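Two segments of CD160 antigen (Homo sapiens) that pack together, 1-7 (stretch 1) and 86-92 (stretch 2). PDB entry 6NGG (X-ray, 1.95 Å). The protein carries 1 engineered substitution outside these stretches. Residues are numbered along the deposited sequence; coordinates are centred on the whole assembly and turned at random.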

# COMPACT_ATOMS: atom_id res chain seq x y z
N MET A 1 0.13 4.97 14.51
CA MET A 1 -0.41 5.14 13.17
C MET A 1 -1.32 6.33 13.19
O MET A 1 -2.30 6.30 13.91
N ILE A 2 -1.07 7.33 12.36
CA ILE A 2 -1.97 8.46 12.23
C ILE A 2 -2.78 8.35 10.99
O ILE A 2 -3.98 8.50 11.03
N ASN A 3 -2.10 8.18 9.83
CA ASN A 3 -2.77 8.24 8.53
C ASN A 3 -1.93 7.47 7.48
O ASN A 3 -0.78 7.24 7.69
N ILE A 4 -2.54 7.10 6.38
CA ILE A 4 -1.90 6.34 5.28
C ILE A 4 -1.97 7.16 4.03
O ILE A 4 -3.03 7.64 3.73
N THR A 5 -0.85 7.38 3.33
CA THR A 5 -0.84 8.09 2.09
C THR A 5 -0.52 7.12 0.96
O THR A 5 0.13 6.07 1.18
N SER A 6 -0.97 7.47 -0.21
CA SER A 6 -0.85 6.61 -1.40
C SER A 6 -0.12 7.32 -2.51
O SER A 6 -0.28 8.52 -2.71
N SER A 7 0.75 6.60 -3.18
CA SER A 7 1.47 7.15 -4.30
C SER A 7 1.88 6.09 -5.33
O SER A 7 1.63 4.87 -5.16
N GLN A 86 -6.78 0.17 -2.83
CA GLN A 86 -6.76 0.85 -1.55
C GLN A 86 -5.66 0.27 -0.70
O GLN A 86 -5.54 -0.96 -0.58
N CYS A 87 -4.90 1.19 -0.13
CA CYS A 87 -3.90 0.92 0.93
C CYS A 87 -4.63 0.88 2.29
O CYS A 87 -5.39 1.81 2.62
N CYS A 88 -4.31 -0.12 3.11
CA CYS A 88 -4.83 -0.22 4.45
C CYS A 88 -3.77 -0.63 5.47
O CYS A 88 -2.70 -1.15 5.12
N ALA A 89 -4.05 -0.39 6.74
CA ALA A 89 -3.18 -0.95 7.78
C ALA A 89 -3.97 -1.27 9.02
O ALA A 89 -5.00 -0.61 9.30
N ARG A 90 -3.48 -2.23 9.79
CA ARG A 90 -4.15 -2.73 10.93
C ARG A 90 -3.21 -3.01 12.07
O ARG A 90 -2.21 -3.70 11.89
N SER A 91 -3.51 -2.49 13.26
CA SER A 91 -2.71 -2.87 14.42
C SER A 91 -3.30 -4.10 15.13
O SER A 91 -4.49 -4.11 15.48
N GLN A 92 -2.48 -5.10 15.37
CA GLN A 92 -2.95 -6.34 16.04
C GLN A 92 -3.60 -6.04 17.38
O GLN A 92 -4.78 -6.24 17.57

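No hydrogen bond runs directly between these two strands; the one polar link is a single water. It hydrogen-bonds to Ser6 OG at 2.7 Å and accepts from the backbone Cys87 N at 2.8 Å, so a side chain on one stretch reaches the main chain of the other through one solvent molecule. Beside it, Ser6 OG lies 3.4 Å from Cys87 SG, a close contact in its own right. Ser6 holds its hydroxyl in the m rotamer, and Cys87, also m, has its sulfur bonded covalently to a group elsewhere in the structure.

The rest of the contact is apolar. The strands run roughly antiparallel, at 152°, with their axes 7.6 Å apart at closest approach, a gap that side chains fill. Alternation sets the pattern: Ile4 and Ser6 point toward the partner while Thr5 and Ser7 point away, and across the gap Cys87, Ala89 and Ser91 point toward while Cys88 and Arg90 point away.

Ile4 is the central filler. With chi1 m and chi2 t, its two branches part company: CG2 packs on Cys87 CB at 3.8 Å, whereas CD1 is aimed at the partner backbone, 3.4 Å from Ala89 N, and lies 3.9 Å from Ala89 CB. The small methyl of Ala89 is shared, because Met1 SD also meets Ala89 CB, at 3.8 Å. Met1 adopts m, t, m, which carries its terminal methyl on to Ser91, where CE lies 3.8 Å from the backbone N and 4.2 Å from CB.

The rule to read here is a buried apolar middle between two partly exposed ends: long, flexible Met1 covers one end, branched Ile4 fills the middle against small partners, and Ser6 with its water serves the other end. In all, 299 Å² is buried, summed over both sides.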

# COMPACT_ATOMS: atom_id res chain seq x y z
CB MET A 1 -1.32 3.96 12.73
CG MET A 1 -0.72 2.58 12.70
SD MET A 1 -1.72 1.54 11.55
CE MET A 1 -3.22 1.16 12.38
CB ILE A 2 -1.24 9.84 12.08
CG1 ILE A 2 -0.03 9.96 12.99
CG2 ILE A 2 -2.24 11.00 12.34
CD1 ILE A 2 -0.28 9.67 14.45
CB ASN A 3 -2.93 9.69 8.06
CG ASN A 3 -1.61 10.36 7.76
OD1 ASN A 3 -0.79 10.54 8.66
ND2 ASN A 3 -1.39 10.76 6.53
CB ILE A 4 -2.63 5.03 4.96
CG1 ILE A 4 -2.90 4.23 6.20
CG2 ILE A 4 -1.78 4.19 4.02
CD1 ILE A 4 -3.44 2.84 5.89
CB THR A 5 0.17 9.24 2.09
OG1 THR A 5 1.48 8.76 2.36
CG2 THR A 5 -0.22 10.23 3.13
CB SER A 6 -2.19 6.24 -1.90
OG SER A 6 -2.79 5.49 -0.90
CB SER A 7 2.69 7.92 -3.78
OG SER A 7 3.57 7.07 -3.10
CB GLN A 86 -8.10 0.70 -0.85
CG GLN A 86 -8.21 1.61 0.37
CD GLN A 86 -9.51 1.53 1.14
OE1 GLN A 86 -9.99 2.58 1.62
NE2 GLN A 86 -10.10 0.34 1.27
CB CYS A 87 -2.88 2.06 1.01
SG CYS A 87 -1.80 2.26 -0.46
CB CYS A 88 -6.00 -1.23 4.42
SG CYS A 88 -7.41 -0.56 3.46
CB ALA A 89 -1.99 -0.04 8.06
CB ARG A 90 -4.92 -4.02 10.57
CG ARG A 90 -5.76 -4.45 11.76
CD ARG A 90 -6.51 -5.74 11.59
NE ARG A 90 -5.52 -6.80 11.39
CZ ARG A 90 -5.72 -7.88 10.64
NH1 ARG A 90 -6.90 -8.07 10.02
NH2 ARG A 90 -4.73 -8.77 10.51
CB SER A 91 -2.64 -1.71 15.39
OG SER A 91 -3.90 -1.65 16.02
CB GLN A 92 -1.78 -7.32 16.20
CG GLN A 92 -2.16 -8.68 16.80
CD GLN A 92 -3.18 -9.45 15.96
OE1 GLN A 92 -3.25 -9.27 14.73
NE2 GLN A 92 -3.98 -10.31 16.62
O HOH W 1 -5.07 3.97 -0.71